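Long-range contacts in TRAS1 ORF2p (Bombyx mori, PDB 1WDU), which probably nicks DNA for insertion of the telomere-specific non-LTR retrotransposon TRAS1, serving as the endonuclease domain of a larger protein: residues K31-E36 and V230-N235; R113-T118 and P146-F151; V120-E125 and G153-K158. The protein carries 1 engineered substitution. One frame throughout, in Å; residues are numbered along the deposited sequence.

Interaction 1: residues K31-E36 and V230-N235. With PO4 (phosphate ion), chain C.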
loop_
_atom_site.group_PDB
_atom_site.type_symbol
_atom_site.label_atom_id
_atom_site.label_comp_id
_atom_site.label_asym_id
_atom_site.label_seq_id
_atom_site.Cartn_x
_atom_site.Cartn_y
_atom_site.Cartn_z
ATOM N N LYS A 31 8.890 -12.731 -10.699
ATOM C CA LYS A 31 8.133 -13.967 -10.507
ATOM C C LYS A 31 8.445 -14.578 -9.146
ATOM O O LYS A 31 7.568 -15.108 -8.473
ATOM C CB LYS A 31 8.487 -14.978 -11.599
ATOM C CG LYS A 31 8.423 -14.423 -13.016
ATOM C CD LYS A 31 8.756 -15.492 -14.059
ATOM C CE LYS A 31 8.863 -14.887 -15.457
ATOM N NZ LYS A 31 8.983 -15.912 -16.535
ATOM N N LEU A 32 9.712 -14.493 -8.758
ATOM C CA LEU A 32 10.194 -15.025 -7.491
ATOM C C LEU A 32 9.667 -14.241 -6.290
ATOM O O LEU A 32 9.268 -14.825 -5.270
ATOM C CB LEU A 32 11.729 -15.014 -7.477
ATOM C CG LEU A 32 12.422 -13.765 -8.050
ATOM C CD1 LEU A 32 13.863 -13.720 -7.560
ATOM C CD2 LEU A 32 12.372 -13.775 -9.589
ATOM N N ALA A 33 9.672 -12.916 -6.418
ATOM C CA ALA A 33 9.209 -12.038 -5.355
ATOM C C ALA A 33 7.751 -12.315 -5.009
ATOM O O ALA A 33 7.380 -12.308 -3.834
ATOM C CB ALA A 33 9.387 -10.569 -5.766
ATOM N N THR A 34 6.923 -12.570 -6.016
ATOM C CA THR A 34 5.513 -12.832 -5.743
ATOM C C THR A 34 5.333 -14.199 -5.088
ATOM O O THR A 34 4.337 -14.444 -4.410
ATOM C CB THR A 34 4.634 -12.738 -7.022
ATOM O OG1 THR A 34 4.341 -14.052 -7.502
ATOM C CG2 THR A 34 5.337 -11.923 -8.106
ATOM N N ALA A 35 6.306 -15.085 -5.286
ATOM C CA ALA A 35 6.267 -16.407 -4.673
ATOM C C ALA A 35 6.585 -16.177 -3.195
ATOM O O ALA A 35 5.911 -16.698 -2.305
ATOM C CB ALA A 35 7.316 -17.311 -5.309
ATOM N N GLU A 36 7.616 -15.371 -2.950
ATOM C CA GLU A 36 8.032 -15.041 -1.591
ATOM C C GLU A 36 6.879 -14.368 -0.861
ATOM O O GLU A 36 6.613 -14.666 0.302
ATOM C CB GLU A 36 9.231 -14.096 -1.616
ATOM C CG GLU A 36 10.516 -14.711 -2.122
ATOM C CD GLU A 36 11.584 -13.660 -2.380
ATOM O OE1 GLU A 36 11.602 -13.091 -3.499
ATOM O OE2 GLU A 36 12.392 -13.391 -1.459
ATOM N N VAL A 230 10.880 -9.792 1.030
ATOM C CA VAL A 230 11.040 -10.169 -0.368
ATOM C C VAL A 230 12.496 -10.014 -0.813
ATOM O O VAL A 230 13.404 -9.863 0.009
ATOM C CB VAL A 230 10.139 -9.302 -1.291
ATOM C CG1 VAL A 230 8.673 -9.669 -1.096
ATOM C CG2 VAL A 230 10.352 -7.828 -0.990
ATOM N N SER A 231 12.707 -10.057 -2.125
ATOM C CA SER A 231 14.036 -9.920 -2.707
ATOM C C SER A 231 13.903 -9.262 -4.079
ATOM O O SER A 231 14.027 -9.924 -5.113
ATOM C CB SER A 231 14.693 -11.292 -2.864
ATOM O OG SER A 231 14.033 -12.057 -3.860
ATOM N N SER A 232 13.640 -7.959 -4.079
ATOM C CA SER A 232 13.486 -7.210 -5.319
ATOM C C SER A 232 13.837 -5.745 -5.082
ATOM O O SER A 232 13.072 -4.846 -5.436
ATOM C CB SER A 232 12.044 -7.323 -5.838
ATOM O OG SER A 232 11.125 -6.652 -4.991
ATOM N N ASP A 233 14.997 -5.515 -4.472
ATOM C CA ASP A 233 15.468 -4.164 -4.175
ATOM C C ASP A 233 14.560 -3.426 -3.198
ATOM O O ASP A 233 14.981 -2.460 -2.564
ATOM C CB ASP A 233 15.598 -3.342 -5.460
ATOM C CG ASP A 233 16.773 -3.772 -6.313
ATOM O OD1 ASP A 233 16.997 -3.138 -7.367
ATOM O OD2 ASP A 233 17.471 -4.740 -5.931
ATOM N N HIS A 234 13.316 -3.878 -3.089
ATOM C CA HIS A 234 12.352 -3.267 -2.186
ATOM C C HIS A 234 12.105 -4.184 -1.000
ATOM O O HIS A 234 12.024 -5.400 -1.158
ATOM C CB HIS A 234 11.026 -3.009 -2.913
ATOM C CG HIS A 234 11.001 -1.737 -3.702
ATOM N ND1 HIS A 234 10.898 -0.497 -3.109
ATOM C CD2 HIS A 234 11.069 -1.511 -5.036
ATOM C CE1 HIS A 234 10.902 0.437 -4.042
ATOM N NE2 HIS A 234 11.005 -0.152 -5.220
ATOM N N ASN A 235 11.996 -3.594 0.185
ATOM C CA ASN A 235 11.734 -4.367 1.388
ATOM C C ASN A 235 10.253 -4.323 1.738
ATOM O O ASN A 235 9.624 -3.259 1.719
ATOM C CB ASN A 235 12.548 -3.831 2.565
ATOM C CG ASN A 235 14.030 -4.062 2.393
ATOM O OD1 ASN A 235 14.446 -4.983 1.685
ATOM N ND2 ASN A 235 14.839 -3.240 3.049
HETATM P P PO4 C . 10.454 1.042 -8.965
HETATM O O1 PO4 C . 11.173 1.533 -10.272
HETATM O O2 PO4 C . 11.405 0.502 -7.919
HETATM O O3 PO4 C . 9.447 2.092 -8.470
HETATM O O4 PO4 C . 9.587 -0.142 -9.434
#
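The S231 hydroxyl makes the polar bond of this contact: OG donates to OE1 of E36 at 2.7 Å. It arrives on the syn lone pair of that oxygen, the side facing OE2, so the hydroxyl sits across the mouth of the carboxylate, with OE2 only 3.2 Å from OG. Two torsions set this up. E36 places CG beside its backbone N (chi1 -69°) and then runs out extended, while S231 holds OG in the crowded position between its N and carbonyl carbon (chi1 69°). Beside this bond the packing is loose: CB of A33 meets CB of S232 at 4.2 Å, CG1 of V230 lies 4.0 Å from the carbonyl oxygen of A33, and CD1 of L32 approaches the same S231 OG at 4.1 Å. L32 and E36 can both reach S231 because they are one helical turn apart, joined by the E36 N to L32 O bond of 2.9 Å. An alanine at E36 would remove the acceptor of S231 OG and would probably loosen the hold of the loop on helix 31-44. Further out, K30 NZ bonds to S231 O, and S232 OG makes weak bonds to N26 O and L27 O, so the run before the helix also grips the loop. Beyond S232 the loop leads to H234, whose NE2 donates to O2 of the phosphate at 2.8 Å (N-H...O 156°), while ND1 makes weak bonds to both T193 O and D208 OD1. The sequence S232-D233-H234 matches the Ser-Asp-His signature of APE-type endonucleases, in which the histidine is catalytic. Two acceptors beside ND1, one a carboxylate, would be expected to favour a proton there and perhaps raise the basicity of the ring, consistent with a histidine that handles a phosphate group.

Interaction 2: residues R113-T118 and P146-F151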
loop_
_atom_site.group_PDB
_atom_site.type_symbol
_atom_site.label_atom_id
_atom_site.label_comp_id
_atom_site.label_asym_id
_atom_site.label_seq_id
_atom_site.Cartn_x
_atom_site.Cartn_y
_atom_site.Cartn_z
ATOM N N ARG A 113 -18.057 -7.114 11.094
ATOM C CA ARG A 113 -19.013 -6.581 12.072
ATOM C C ARG A 113 -18.420 -5.340 12.731
ATOM O O ARG A 113 -19.111 -4.346 12.967
ATOM C CB ARG A 113 -19.316 -7.612 13.172
ATOM C CG ARG A 113 -20.561 -8.479 12.967
ATOM C CD ARG A 113 -20.287 -9.691 12.091
ATOM N NE ARG A 113 -21.112 -10.836 12.481
ATOM C CZ ARG A 113 -21.014 -12.050 11.944
ATOM N NH1 ARG A 113 -20.125 -12.283 10.985
ATOM N NH2 ARG A 113 -21.790 -13.037 12.378
ATOM N N ALA A 114 -17.123 -5.419 13.013
ATOM C CA ALA A 114 -16.376 -4.351 13.667
ATOM C C ALA A 114 -16.262 -3.040 12.890
ATOM O O ALA A 114 -16.304 -1.963 13.486
ATOM C CB ALA A 114 -14.986 -4.860 14.017
ATOM N N TRP A 115 -16.105 -3.122 11.572
ATOM C CA TRP A 115 -15.957 -1.919 10.760
ATOM C C TRP A 115 -15.952 -2.161 9.258
ATOM O O TRP A 115 -16.096 -3.287 8.793
ATOM C CB TRP A 115 -14.661 -1.192 11.145
ATOM C CG TRP A 115 -13.465 -2.096 11.402
ATOM C CD1 TRP A 115 -12.714 -2.141 12.541
ATOM C CD2 TRP A 115 -12.880 -3.057 10.501
ATOM N NE1 TRP A 115 -11.701 -3.061 12.411
ATOM C CE2 TRP A 115 -11.779 -3.639 11.170
ATOM C CE3 TRP A 115 -13.176 -3.479 9.195
ATOM C CZ2 TRP A 115 -10.974 -4.626 10.579
ATOM C CZ3 TRP A 115 -12.373 -4.460 8.606
ATOM C CH2 TRP A 115 -11.286 -5.021 9.301
ATOM N N GLU A 116 -15.794 -1.077 8.506
ATOM C CA GLU A 116 -15.714 -1.137 7.052
ATOM C C GLU A 116 -14.574 -0.197 6.676
ATOM O O GLU A 116 -14.639 1.003 6.943
ATOM C CB GLU A 116 -17.013 -0.673 6.401
ATOM C CG GLU A 116 -17.094 -1.045 4.925
ATOM C CD GLU A 116 -18.443 -0.730 4.310
ATOM O OE1 GLU A 116 -19.467 -0.956 4.993
ATOM O OE2 GLU A 116 -18.481 -0.270 3.145
ATOM N N ILE A 117 -13.533 -0.752 6.061
ATOM C CA ILE A 117 -12.360 0.026 5.687
ATOM C C ILE A 117 -12.062 0.062 4.187
ATOM O O ILE A 117 -12.047 -0.970 3.517
ATOM C CB ILE A 117 -11.115 -0.518 6.437
ATOM C CG1 ILE A 117 -11.338 -0.399 7.945
ATOM C CG2 ILE A 117 -9.859 0.235 6.012
ATOM C CD1 ILE A 117 -10.194 -0.902 8.779
ATOM N N THR A 118 -11.831 1.264 3.667
ATOM C CA THR A 118 -11.497 1.439 2.262
ATOM C C THR A 118 -9.969 1.352 2.179
ATOM O O THR A 118 -9.253 2.127 2.820
ATOM C CB THR A 118 -11.967 2.814 1.746
ATOM O OG1 THR A 118 -13.377 2.943 1.958
ATOM C CG2 THR A 118 -11.673 2.964 0.251
ATOM N N PRO A 146 -14.297 10.949 4.661
ATOM C CA PRO A 146 -13.080 11.349 5.377
ATOM C C PRO A 146 -12.684 10.409 6.516
ATOM O O PRO A 146 -11.920 10.790 7.408
ATOM C CB PRO A 146 -13.441 12.729 5.893
ATOM C CG PRO A 146 -14.866 12.519 6.298
ATOM C CD PRO A 146 -15.444 11.761 5.111
ATOM N N LYS A 147 -13.205 9.188 6.492
ATOM C CA LYS A 147 -12.896 8.211 7.533
ATOM C C LYS A 147 -12.659 6.815 6.965
ATOM O O LYS A 147 -13.032 6.523 5.830
ATOM C CB LYS A 147 -14.042 8.137 8.548
ATOM C CG LYS A 147 -14.225 9.376 9.410
ATOM C CD LYS A 147 -15.345 9.177 10.430
ATOM C CE LYS A 147 -16.699 8.963 9.749
ATOM N NZ LYS A 147 -17.821 8.805 10.727
ATOM N N ARG A 148 -12.031 5.960 7.766
ATOM C CA ARG A 148 -11.778 4.582 7.366
ATOM C C ARG A 148 -10.952 4.443 6.083
ATOM O O ARG A 148 -11.260 3.615 5.233
ATOM C CB ARG A 148 -13.118 3.866 7.182
ATOM C CG ARG A 148 -14.030 3.954 8.386
ATOM C CD ARG A 148 -13.441 3.194 9.553
ATOM N NE ARG A 148 -14.093 3.547 10.808
ATOM C CZ ARG A 148 -13.786 3.006 11.979
ATOM N NH1 ARG A 148 -12.838 2.083 12.047
ATOM N NH2 ARG A 148 -14.419 3.390 13.079
ATOM N N LEU A 149 -9.913 5.253 5.938
ATOM C CA LEU A 149 -9.071 5.168 4.757
ATOM C C LEU A 149 -7.648 4.752 5.116
ATOM O O LEU A 149 -7.090 5.232 6.100
ATOM C CB LEU A 149 -9.021 6.518 4.025
ATOM C CG LEU A 149 -10.305 7.155 3.473
ATOM C CD1 LEU A 149 -9.924 8.364 2.617
ATOM C CD2 LEU A 149 -11.088 6.158 2.637
ATOM N N ILE A 150 -7.078 3.847 4.323
ATOM C CA ILE A 150 -5.694 3.392 4.500
ATOM C C ILE A 150 -5.064 3.299 3.110
ATOM O O ILE A 150 -5.599 2.628 2.223
ATOM C CB ILE A 150 -5.583 1.983 5.145
ATOM C CG1 ILE A 150 -6.275 1.946 6.510
ATOM C CG2 ILE A 150 -4.109 1.627 5.331
ATOM C CD1 ILE A 150 -6.244 0.555 7.170
ATOM N N PHE A 151 -3.932 3.973 2.929
ATOM C CA PHE A 151 -3.226 3.975 1.654
ATOM C C PHE A 151 -1.863 3.373 1.855
ATOM O O PHE A 151 -1.216 3.620 2.868
ATOM C CB PHE A 151 -2.985 5.394 1.120
ATOM C CG PHE A 151 -4.226 6.147 0.752
ATOM C CD1 PHE A 151 -5.064 6.662 1.738
ATOM C CD2 PHE A 151 -4.527 6.394 -0.590
ATOM C CE1 PHE A 151 -6.185 7.423 1.391
ATOM C CE2 PHE A 151 -5.644 7.147 -0.947
ATOM C CZ PHE A 151 -6.475 7.664 0.051
#
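Strands 116-118 and 149-151 run in parallel, their short axes 38° apart and 5.8 Å from each other at closest approach, with T118 bridged to L149. Two nearly axial backbone bonds give the evidence for this pairing: T118 N donates to R148 O at 2.9 Å (N-H...O 157°), and I150 N returns to T118 O at 3.2 Å. T118 therefore spends both its N-H and its C=O on the residues flanking its bridge partner. R148, just ahead of strand 149-154, has a positive phi and points its CB at the other strand, where that atom lies 3.3 Å from E116 O. A bend at chi2 (-67°) then carries the chain along E116 and brings the guanidinium to W115, whose CB lies over one face, 3.9 Å from NH1 of R148. The indole of W115 is held between neighbours in its own segment, CD1 of I117 over the centre of one face and CB of A114 towards the rim of the other, while NE1 bonds to R242 O. T118 and L149 lie side by side and point the same way, CB of T118 meeting CD2 of L149 at 3.6 Å. I117 and I150 cross obliquely, with CG2 of I117 3.8 Å from CD1 of I150. These isoleucines and W115 pack on strand 237-241, which belongs to the other sheet, so this side forms part of the interface of the DNase I-like sandwich. L149 and F151 instead touch helix 131-142, the crossover helix of the beta-alpha-beta unit, and F151 stacks on F211 of strand 204-212.

Interaction 3: residues V120-E125 and G153-K158. With PO4 (phosphate ion), chain C.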
loop_
_atom_site.group_PDB
_atom_site.type_symbol
_atom_site.label_atom_id
_atom_site.label_comp_id
_atom_site.label_asym_id
_atom_site.label_seq_id
_atom_site.Cartn_x
_atom_site.Cartn_y
_atom_site.Cartn_z
ATOM N N VAL A 120 -6.329 1.111 -0.177
ATOM C CA VAL A 120 -5.817 1.485 -1.473
ATOM C C VAL A 120 -4.345 1.158 -1.620
ATOM O O VAL A 120 -3.553 1.375 -0.707
ATOM C CB VAL A 120 -6.108 2.989 -1.785
ATOM C CG1 VAL A 120 -6.192 3.764 -0.515
ATOM C CG2 VAL A 120 -5.040 3.559 -2.721
ATOM N N SER A 121 -4.007 0.571 -2.764
ATOM C CA SER A 121 -2.631 0.231 -3.078
ATOM C C SER A 121 -2.299 1.127 -4.263
ATOM O O SER A 121 -3.055 1.190 -5.230
ATOM C CB SER A 121 -2.492 -1.247 -3.465
ATOM O OG SER A 121 -1.133 -1.572 -3.739
ATOM N N TYR A 122 -1.168 1.817 -4.179
ATOM C CA TYR A 122 -0.769 2.741 -5.228
ATOM C C TYR A 122 0.699 2.626 -5.620
ATOM O O TYR A 122 1.528 2.102 -4.874
ATOM C CB TYR A 122 -1.030 4.173 -4.772
ATOM C CG TYR A 122 -0.126 4.619 -3.636
ATOM C CD1 TYR A 122 -0.534 4.528 -2.302
ATOM C CD2 TYR A 122 1.147 5.140 -3.900
ATOM C CE1 TYR A 122 0.295 4.952 -1.262
ATOM C CE2 TYR A 122 1.988 5.558 -2.867
ATOM C CZ TYR A 122 1.557 5.465 -1.553
ATOM O OH TYR A 122 2.400 5.892 -0.551
ATOM N N TYR A 123 0.999 3.151 -6.802
ATOM C CA TYR A 123 2.347 3.176 -7.345
ATOM C C TYR A 123 2.493 4.404 -8.264
ATOM O O TYR A 123 1.756 4.561 -9.237
ATOM C CB TYR A 123 2.642 1.893 -8.121
ATOM C CG TYR A 123 3.992 1.922 -8.799
ATOM C CD1 TYR A 123 4.111 2.260 -10.147
ATOM C CD2 TYR A 123 5.159 1.675 -8.079
ATOM C CE1 TYR A 123 5.351 2.353 -10.758
ATOM C CE2 TYR A 123 6.401 1.767 -8.675
ATOM C CZ TYR A 123 6.493 2.107 -10.015
ATOM O OH TYR A 123 7.726 2.202 -10.608
ATOM N N PHE A 124 3.444 5.270 -7.932
ATOM C CA PHE A 124 3.704 6.481 -8.699
ATOM C C PHE A 124 5.055 6.330 -9.418
ATOM O O PHE A 124 6.090 6.150 -8.764
ATOM C CB PHE A 124 3.754 7.690 -7.751
ATOM C CG PHE A 124 2.508 7.868 -6.898
ATOM C CD1 PHE A 124 2.571 8.585 -5.708
ATOM C CD2 PHE A 124 1.275 7.321 -7.291
ATOM C CE1 PHE A 124 1.441 8.760 -4.918
ATOM C CE2 PHE A 124 0.136 7.487 -6.510
ATOM C CZ PHE A 124 0.220 8.212 -5.313
ATOM N N GLU A 125 5.045 6.397 -10.752
ATOM C CA GLU A 125 6.285 6.278 -11.522
ATOM C C GLU A 125 7.257 7.324 -11.002
ATOM O O GLU A 125 6.848 8.429 -10.644
ATOM C CB GLU A 125 6.055 6.561 -13.007
ATOM C CG GLU A 125 4.649 6.318 -13.496
ATOM C CD GLU A 125 4.356 4.862 -13.646
ATOM O OE1 GLU A 125 5.327 4.064 -13.654
ATOM O OE2 GLU A 125 3.158 4.521 -13.768
ATOM N N GLY A 153 1.738 2.213 -0.606
ATOM C CA GLY A 153 2.368 2.053 -1.894
ATOM C C GLY A 153 3.747 2.666 -1.997
ATOM O O GLY A 153 4.358 3.053 -0.999
ATOM N N ASP A 154 4.228 2.737 -3.234
ATOM C CA ASP A 154 5.522 3.301 -3.553
ATOM C C ASP A 154 5.260 4.679 -4.153
ATOM O O ASP A 154 4.700 4.791 -5.235
ATOM C CB ASP A 154 6.239 2.410 -4.578
ATOM C CG ASP A 154 7.629 2.908 -4.919
ATOM O OD1 ASP A 154 8.035 3.969 -4.400
ATOM O OD2 ASP A 154 8.319 2.236 -5.714
ATOM N N ALA A 155 5.662 5.722 -3.444
ATOM C CA ALA A 155 5.463 7.083 -3.920
ATOM C C ALA A 155 6.660 7.617 -4.695
ATOM O O ALA A 155 6.563 8.669 -5.336
ATOM C CB ALA A 155 5.179 8.000 -2.742
ATOM N N ASN A 156 7.778 6.893 -4.649
ATOM C CA ASN A 156 8.997 7.349 -5.312
ATOM C C ASN A 156 9.166 8.831 -4.972
ATOM O O ASN A 156 9.357 9.666 -5.853
ATOM C CB ASN A 156 8.894 7.183 -6.833
ATOM C CG ASN A 156 9.244 5.786 -7.295
ATOM O OD1 ASN A 156 8.400 5.067 -7.834
ATOM N ND2 ASN A 156 10.493 5.392 -7.087
ATOM N N ALA A 157 9.055 9.147 -3.688
ATOM C CA ALA A 157 9.173 10.520 -3.200
ATOM C C ALA A 157 9.824 10.448 -1.830
ATOM O O ALA A 157 9.535 9.547 -1.037
ATOM C CB ALA A 157 7.787 11.179 -3.093
ATOM N N LYS A 158 10.687 11.408 -1.542
ATOM C CA LYS A 158 11.407 11.404 -0.282
ATOM C C LYS A 158 10.949 12.454 0.692
ATOM O O LYS A 158 10.687 13.593 0.317
ATOM C CB LYS A 158 12.906 11.584 -0.547
ATOM C CG LYS A 158 13.471 10.611 -1.565
ATOM C CD LYS A 158 14.988 10.691 -1.654
ATOM C CE LYS A 158 15.536 9.592 -2.560
ATOM N NZ LYS A 158 17.021 9.441 -2.427
HETATM P P PO4 C . 10.454 1.042 -8.965
HETATM O O1 PO4 C . 11.173 1.533 -10.272
HETATM O O2 PO4 C . 11.405 0.502 -7.919
HETATM O O3 PO4 C . 9.447 2.092 -8.470
HETATM O O4 PO4 C . 9.587 -0.142 -9.434
#
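The parallel strands of a beta-alpha-beta unit end here in the run G153-D154-A155-N156, which resembles the Gly-Asp-x-Asn signature of the active site in APE-type endonucleases of the DNase I-like fold. Y122 pairs with G153 and Y123 with D154. D154 N donates to Y122 O from above the carbonyl plane at 3.2 Å, whereas F124 N meets D154 O almost along the C=O axis at 3.0 Å (N-H...O 165°). With chi1 in the crowded position (68°), the Y122 ring folds over G153, whose CA stands 3.5 Å from the ring centroid, only 10° off the normal, in a CH-pi contact. The same CA lies 3.1 Å from Y122 O; any side chain at G153 would run into that oxygen. On this face CB of A155 touches both rings, 4.0 Å from CE2 of Y122 and the same from CD1 of F124, while Y122 CD2 lies over one face of F124 toward its rim; helix 169-181 packs beyond. The opposite face carries Y123 and D154, side by side and pointing the same way. In an Asx turn, D154 OD1 accepts N156 N at 2.9 Å, which restrains the carboxylate, and OD2 accepts a weak bond from N26. The phosphate, probably from the crystallisation liquor, may mark where a DNA phosphate would lie: its O3 sits in the plane of the Y123 ring and accepts from OH of Y123 at 2.7 Å.

How the interactions relate
Along the chain, interactions 2 and 3 both lie inside the long loop that interaction 1 closes, and their own segments alternate. Those two contacts are successive parts of one parallel pairing, strand 116-123 with strand 149-154; their centres are 20 Å apart, on opposite sides of the chain's centre, yet F151 packs on V120 and Y122 between them. The centre of interaction 1 lies about 28 Å from that of interaction 2 but about 17 Å from that of interaction 3, which it touches where CE1 of H234 comes 3.6 Å from OD2 of D154. Both of these bind the same phosphate. The site consistent with nuclease chemistry thus gathers residues from a loop of one half of the sandwich and strand ends of the other.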